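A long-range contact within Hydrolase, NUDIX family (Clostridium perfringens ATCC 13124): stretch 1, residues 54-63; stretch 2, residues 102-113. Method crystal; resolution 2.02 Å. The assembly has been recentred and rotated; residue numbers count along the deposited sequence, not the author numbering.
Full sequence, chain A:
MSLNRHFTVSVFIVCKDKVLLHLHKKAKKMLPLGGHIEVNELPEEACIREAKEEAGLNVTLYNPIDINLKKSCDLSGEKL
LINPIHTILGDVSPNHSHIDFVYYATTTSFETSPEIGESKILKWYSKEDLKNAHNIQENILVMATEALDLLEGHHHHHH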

ATOM      1  N   GLU A  54     -13.545  -7.029 -15.966  1.00 17.98           N
ATOM      2  CA  GLU A  54     -13.483  -5.932 -16.923  1.00 19.54           C
ATOM      3  C   GLU A  54     -12.814  -6.242 -18.260  1.00 19.29           C
ATOM      4  O   GLU A  54     -13.010  -5.507 -19.230  1.00 18.61           O
ATOM      5  N   ALA A  55     -12.045  -7.326 -18.326  1.00 18.93           N
ATOM      6  CA  ALA A  55     -11.375  -7.671 -19.573  1.00 19.43           C
ATOM      7  C   ALA A  55     -11.296  -9.170 -19.843  1.00 18.89           C
ATOM      8  O   ALA A  55     -10.720  -9.581 -20.844  1.00 18.91           O
ATOM      9  N   GLY A  56     -11.874  -9.981 -18.958  1.00 20.52           N
ATOM     10  CA  GLY A  56     -11.836 -11.425 -19.140  1.00 19.32           C
ATOM     11  C   GLY A  56     -10.409 -11.936 -19.200  1.00 21.56           C
ATOM     12  O   GLY A  56     -10.098 -12.888 -19.930  1.00 21.56           O
ATOM     13  N   LEU A  57      -9.534 -11.310 -18.417  1.00 20.68           N
ATOM     14  CA  LEU A  57      -8.124 -11.687 -18.404  1.00 20.18           C
ATOM     15  C   LEU A  57      -7.625 -12.347 -17.131  1.00 21.27           C
ATOM     16  O   LEU A  57      -8.089 -12.051 -16.029  1.00 19.22           O
ATOM     17  N   ASN A  58      -6.670 -13.254 -17.315  1.00 22.05           N
ATOM     18  CA  ASN A  58      -5.992 -13.922 -16.216  1.00 23.07           C
ATOM     19  C   ASN A  58      -4.706 -13.102 -16.165  1.00 23.59           C
ATOM     20  O   ASN A  58      -4.082 -12.883 -17.201  1.00 23.38           O
ATOM     21  N   VAL A  59      -4.312 -12.637 -14.985  1.00 23.69           N
ATOM     22  CA  VAL A  59      -3.104 -11.829 -14.887  1.00 24.43           C
ATOM     23  C   VAL A  59      -2.081 -12.337 -13.879  1.00 23.64           C
ATOM     24  O   VAL A  59      -2.345 -13.252 -13.098  1.00 23.57           O
ATOM     25  N   THR A  60      -0.897 -11.737 -13.925  1.00 23.34           N
ATOM     26  CA  THR A  60       0.179 -12.069 -13.003  1.00 22.99           C
ATOM     27  C   THR A  60       0.673 -10.755 -12.412  1.00 23.17           C
ATOM     28  O   THR A  60       1.358  -9.978 -13.077  1.00 21.85           O
ATOM     29  N   LEU A  61       0.301 -10.503 -11.164  1.00 23.14           N
ATOM     30  CA  LEU A  61       0.696  -9.273 -10.497  1.00 23.62           C
ATOM     31  C   LEU A  61       2.193  -9.236 -10.218  1.00 22.94           C
ATOM     32  O   LEU A  61       2.791 -10.238  -9.831  1.00 22.39           O
ATOM     33  N   TYR A  62       2.800  -8.073 -10.428  1.00 22.66           N
ATOM     34  CA  TYR A  62       4.217  -7.914 -10.147  1.00 21.11           C
ATOM     35  C   TYR A  62       4.313  -8.002  -8.627  1.00 21.92           C
ATOM     36  O   TYR A  62       3.651  -7.240  -7.913  1.00 21.65           O
ATOM     37  N   ASN A  63       5.117  -8.938  -8.132  1.00 20.48           N
ATOM     38  CA  ASN A  63       5.249  -9.125  -6.698  1.00 21.37           C
ATOM     39  C   ASN A  63       6.643  -9.520  -6.224  1.00 24.22           C
ATOM     40  O   ASN A  63       6.942 -10.706  -6.033  1.00 22.22           O
ATOM     41  N   VAL A 102      -2.531   1.010  -6.420  1.00 17.76           N
ATOM     42  CA  VAL A 102      -2.123   0.707  -7.786  1.00 16.81           C
ATOM     43  C   VAL A 102      -1.155  -0.456  -7.924  1.00 17.49           C
ATOM     44  O   VAL A 102      -0.118  -0.488  -7.273  1.00 15.60           O
ATOM     45  N   TYR A 103      -1.499  -1.392  -8.804  1.00 17.51           N
ATOM     46  CA  TYR A 103      -0.682  -2.571  -9.057  1.00 18.78           C
ATOM     47  C   TYR A 103      -0.345  -2.673 -10.536  1.00 18.08           C
ATOM     48  O   TYR A 103      -1.094  -2.190 -11.388  1.00 18.76           O
ATOM     49  N   TYR A 104       0.787  -3.302 -10.839  1.00 18.04           N
ATOM     50  CA  TYR A 104       1.198  -3.514 -12.220  1.00 17.71           C
ATOM     51  C   TYR A 104       1.184  -5.027 -12.403  1.00 18.46           C
ATOM     52  O   TYR A 104       1.495  -5.769 -11.471  1.00 19.04           O
ATOM     53  N   ALA A 105       0.819  -5.484 -13.594  1.00 18.47           N
ATOM     54  CA  ALA A 105       0.753  -6.916 -13.863  1.00 18.62           C
ATOM     55  C   ALA A 105       0.979  -7.230 -15.334  1.00 20.12           C
ATOM     56  O   ALA A 105       1.080  -6.338 -16.166  1.00 16.65           O
ATOM     57  N   THR A 106       1.049  -8.521 -15.639  1.00 21.09           N
ATOM     58  CA  THR A 106       1.244  -8.982 -17.003  1.00 22.46           C
ATOM     59  C   THR A 106       0.118  -9.944 -17.373  1.00 22.26           C
ATOM     60  O   THR A 106      -0.552 -10.488 -16.496  1.00 23.72           O
ATOM     61  N   THR A 107      -0.088 -10.136 -18.674  1.00 22.92           N
ATOM     62  CA  THR A 107      -1.095 -11.067 -19.182  1.00 22.90           C
ATOM     63  C   THR A 107      -0.544 -11.632 -20.498  1.00 24.39           C
ATOM     64  O   THR A 107       0.348 -11.041 -21.106  1.00 22.61           O
ATOM     65  N   THR A 108      -1.073 -12.770 -20.937  1.00 25.86           N
ATOM     66  CA  THR A 108      -0.580 -13.426 -22.145  1.00 26.62           C
ATOM     67  C   THR A 108      -1.062 -12.976 -23.529  1.00 27.05           C
ATOM     68  O   THR A 108      -0.288 -13.016 -24.485  1.00 28.90           O
ATOM     69  N   SER A 109      -2.314 -12.548 -23.655  1.00 25.92           N
ATOM     70  CA  SER A 109      -2.812 -12.127 -24.965  1.00 25.30           C
ATOM     71  C   SER A 109      -3.538 -10.788 -24.962  1.00 23.87           C
ATOM     72  O   SER A 109      -4.044 -10.344 -23.935  1.00 24.13           O
ATOM     73  N   PHE A 110      -3.591 -10.160 -26.131  1.00 23.31           N
ATOM     74  CA  PHE A 110      -4.249  -8.870 -26.292  1.00 25.95           C
ATOM     75  C   PHE A 110      -5.755  -9.034 -26.340  1.00 24.89           C
ATOM     76  O   PHE A 110      -6.492  -8.068 -26.168  1.00 24.72           O
ATOM     77  N   GLU A 111      -6.211 -10.256 -26.583  1.00 25.16           N
ATOM     78  CA  GLU A 111      -7.641 -10.499 -26.681  1.00 26.02           C
ATOM     79  C   GLU A 111      -8.325 -10.244 -25.346  1.00 24.07           C
ATOM     80  O   GLU A 111      -7.858 -10.698 -24.305  1.00 26.10           O
ATOM     81  N   THR A 112      -9.439  -9.525 -25.384  1.00 21.62           N
ATOM     82  CA  THR A 112     -10.178  -9.211 -24.167  1.00 20.35           C
ATOM     83  C   THR A 112     -11.658  -9.475 -24.337  1.00 19.67           C
ATOM     84  O   THR A 112     -12.188  -9.396 -25.440  1.00 18.88           O
ATOM     85  N   SER A 113     -12.324  -9.787 -23.232  1.00 21.05           N
ATOM     86  CA  SER A 113     -13.754 -10.075 -23.258  1.00 20.62           C
ATOM     87  C   SER A 113     -14.408  -9.586 -21.965  1.00 18.73           C
ATOM     88  O   SER A 113     -14.585 -10.356 -21.029  1.00 16.84           O
TER

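What fills the space between the two backbones? Leu57 points toward stretch 2 in the common mt rotamer (chi1 -61°, chi2 175°). This carries Leu57 CD2 to 3.3 Å from Glu111 O and 4.1 Å from Thr112 CG2, so the end of the side chain packs against the 109-112 loop, with Leu57 CD1 also 4.2 Å from Thr112 CG2. Ala55 CB also lies 4.1 Å from Thr112 CG2, with Thr112 in p.

How do side chains sort on the antiparallel ladder? Leu61 and Ala105 share one face. Leu61, again mt, brings its CD2 within 3.8 Å of Ala105 CB and 4.2 Å of Tyr103 CB. Thr60 (m) and Thr106 (p) share the other face, where Thr60 CB sits 3.4 Å from Thr106 OG1.

Which side chain makes a polar bond across the contact? Thr107 points toward stretch 1, and its t rotamer places Thr107 OG1 2.8 Å from Asn58 O, to which it donates. Val59, in m, sets its CG1 4.2 Å from Thr107 CB.

Where does water join in? Water 2 donates to Asn58 O (3.0 Å) and lies 2.9 Å from Thr108 OG1, a hydrogen bond helped by that residue's p rotamer. Water 3 links main chains, accepting from Tyr104 N and donating to Tyr62 O, both at 3.0 Å.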

ATOM      1  CB  GLU A  54     -12.824  -4.713 -16.268  1.00 20.66           C
ATOM      2  CG  GLU A  54     -13.469  -4.365 -14.929  1.00 21.71           C
ATOM      3  CD  GLU A  54     -13.027  -3.024 -14.360  1.00 22.78           C
ATOM      4  OE1 GLU A  54     -11.853  -2.639 -14.545  1.00 22.59           O
ATOM      5  OE2 GLU A  54     -13.859  -2.359 -13.708  1.00 19.82           O
ATOM      6  CB  ALA A  55      -9.977  -7.071 -19.589  1.00 17.03           C
ATOM      7  CB  LEU A  57      -7.243 -10.456 -18.647  1.00 18.90           C
ATOM      8  CG  LEU A  57      -7.361  -9.664 -19.948  1.00 20.21           C
ATOM      9  CD1 LEU A  57      -6.473  -8.430 -19.865  1.00 18.10           C
ATOM     10  CD2 LEU A  57      -6.962 -10.541 -21.127  1.00 21.22           C
ATOM     11  CB  ASN A  58      -5.656 -15.371 -16.578  1.00 25.45           C
ATOM     12  CG  ASN A  58      -6.822 -16.310 -16.380  1.00 27.40           C
ATOM     13  OD1 ASN A  58      -6.878 -17.379 -16.983  1.00 32.83           O
ATOM     14  ND2 ASN A  58      -7.756 -15.921 -15.522  1.00 26.88           N
ATOM     15  CB  VAL A  59      -3.443 -10.360 -14.521  1.00 24.19           C
ATOM     16  CG1 VAL A  59      -4.258  -9.716 -15.626  1.00 20.28           C
ATOM     17  CG2 VAL A  59      -4.205 -10.318 -13.203  1.00 25.23           C
ATOM     18  CB  THR A  60       1.338 -12.784 -13.712  1.00 23.90           C
ATOM     19  OG1 THR A  60       0.922 -14.107 -14.071  1.00 24.30           O
ATOM     20  CG2 THR A  60       2.563 -12.870 -12.799  1.00 24.65           C
ATOM     21  CB  LEU A  61      -0.061  -9.125  -9.176  1.00 22.49           C
ATOM     22  CG  LEU A  61      -1.587  -9.051  -9.219  1.00 24.04           C
ATOM     23  CD1 LEU A  61      -2.129  -9.101  -7.797  1.00 24.27           C
ATOM     24  CD2 LEU A  61      -2.027  -7.776  -9.906  1.00 23.68           C
ATOM     25  CB  TYR A  62       4.697  -6.550 -10.635  1.00 22.39           C
ATOM     26  CG  TYR A  62       6.102  -6.202 -10.225  1.00 21.51           C
ATOM     27  CD1 TYR A  62       7.191  -6.955 -10.675  1.00 22.11           C
ATOM     28  CD2 TYR A  62       6.348  -5.112  -9.388  1.00 21.80           C
ATOM     29  CE1 TYR A  62       8.489  -6.630 -10.299  1.00 24.81           C
ATOM     30  CE2 TYR A  62       7.644  -4.779  -9.009  1.00 24.89           C
ATOM     31  CZ  TYR A  62       8.706  -5.543  -9.466  1.00 25.80           C
ATOM     32  OH  TYR A  62       9.983  -5.226  -9.072  1.00 26.90           O
ATOM     33  CB  ASN A  63       4.222 -10.160  -6.231  1.00 22.29           C
ATOM     34  CG  ASN A  63       4.336 -10.476  -4.753  1.00 22.99           C
ATOM     35  OD1 ASN A  63       4.802  -9.659  -3.958  1.00 23.46           O
ATOM     36  ND2 ASN A  63       3.890 -11.667  -4.373  1.00 22.94           N
ATOM     37  CB  VAL A 102      -1.485   1.939  -8.440  1.00 16.45           C
ATOM     38  CG1 VAL A 102      -1.156   1.647  -9.896  1.00 18.50           C
ATOM     39  CG2 VAL A 102      -2.426   3.113  -8.328  1.00 17.23           C
ATOM     40  CB  TYR A 103      -1.445  -3.838  -8.654  1.00 19.02           C
ATOM     41  CG  TYR A 103      -1.731  -3.963  -7.181  1.00 19.51           C
ATOM     42  CD1 TYR A 103      -0.941  -4.769  -6.364  1.00 22.75           C
ATOM     43  CD2 TYR A 103      -2.798  -3.273  -6.595  1.00 23.44           C
ATOM     44  CE1 TYR A 103      -1.203  -4.892  -5.000  1.00 22.21           C
ATOM     45  CE2 TYR A 103      -3.069  -3.391  -5.231  1.00 23.63           C
ATOM     46  CZ  TYR A 103      -2.264  -4.201  -4.445  1.00 24.47           C
ATOM     47  OH  TYR A 103      -2.520  -4.323  -3.102  1.00 31.42           O
ATOM     48  CB  TYR A 104       2.608  -2.961 -12.484  1.00 18.93           C
ATOM     49  CG  TYR A 104       2.752  -1.454 -12.313  1.00 16.73           C
ATOM     50  CD1 TYR A 104       1.640  -0.612 -12.345  1.00 16.47           C
ATOM     51  CD2 TYR A 104       4.007  -0.874 -12.142  1.00 18.73           C
ATOM     52  CE1 TYR A 104       1.777   0.778 -12.214  1.00 18.38           C
ATOM     53  CE2 TYR A 104       4.158   0.507 -12.010  1.00 19.30           C
ATOM     54  CZ  TYR A 104       3.039   1.327 -12.046  1.00 17.80           C
ATOM     55  OH  TYR A 104       3.197   2.690 -11.914  1.00 18.64           O
ATOM     56  CB  ALA A 105      -0.602  -7.455 -13.434  1.00 16.46           C
ATOM     57  CB  THR A 106       2.582  -9.734 -17.143  1.00 23.61           C
ATOM     58  OG1 THR A 106       2.589 -10.852 -16.247  1.00 23.89           O
ATOM     59  CG2 THR A 106       3.755  -8.813 -16.812  1.00 24.28           C
ATOM     60  CB  THR A 107      -2.464 -10.378 -19.403  1.00 23.81           C
ATOM     61  OG1 THR A 107      -3.491 -11.376 -19.484  1.00 22.50           O
ATOM     62  CG2 THR A 107      -2.461  -9.549 -20.666  1.00 22.83           C
ATOM     63  CB  THR A 108      -0.797 -14.941 -22.044  1.00 28.37           C
ATOM     64  OG1 THR A 108      -2.191 -15.208 -21.878  1.00 28.89           O
ATOM     65  CG2 THR A 108      -0.034 -15.505 -20.858  1.00 27.37           C
ATOM     66  CB  SER A 109      -3.745 -13.193 -25.541  1.00 24.59           C
ATOM     67  OG  SER A 109      -4.882 -13.354 -24.717  1.00 28.38           O
ATOM     68  CB  PHE A 110      -3.809  -8.195 -27.593  1.00 27.24           C
ATOM     69  CG  PHE A 110      -2.388  -7.726 -27.590  1.00 30.02           C
ATOM     70  CD1 PHE A 110      -1.935  -6.849 -26.613  1.00 30.07           C
ATOM     71  CD2 PHE A 110      -1.512  -8.120 -28.599  1.00 32.92           C
ATOM     72  CE1 PHE A 110      -0.630  -6.364 -26.642  1.00 32.51           C
ATOM     73  CE2 PHE A 110      -0.206  -7.639 -28.636  1.00 33.67           C
ATOM     74  CZ  PHE A 110       0.234  -6.758 -27.655  1.00 31.46           C
ATOM     75  CB  GLU A 111      -7.904 -11.935 -27.136  1.00 30.94           C
ATOM     76  CG  GLU A 111      -9.215 -12.101 -27.877  1.00 35.88           C
ATOM     77  CD  GLU A 111      -9.489 -13.538 -28.269  1.00 40.96           C
ATOM     78  OE1 GLU A 111      -8.590 -14.179 -28.862  1.00 41.72           O
ATOM     79  OE2 GLU A 111     -10.610 -14.021 -27.989  1.00 41.69           O
ATOM     80  CB  THR A 112      -9.972  -7.744 -23.774  1.00 18.16           C
ATOM     81  OG1 THR A 112     -10.277  -6.905 -24.892  1.00 19.06           O
ATOM     82  CG2 THR A 112      -8.531  -7.511 -23.366  1.00 15.34           C
ATOM     83  CB  SER A 113     -13.960 -11.585 -23.409  1.00 21.80           C
ATOM     84  OG  SER A 113     -15.333 -11.917 -23.412  1.00 28.28           O
TER
HETATM   85  O   HOH W   1      -9.943 -12.959 -22.691  1.00 43.25           O
HETATM   86  O   HOH W   2      -2.886 -14.863 -19.088  1.00 31.00           O
HETATM   87  O   HOH W   3       2.086  -4.714  -8.513  1.00 17.88           O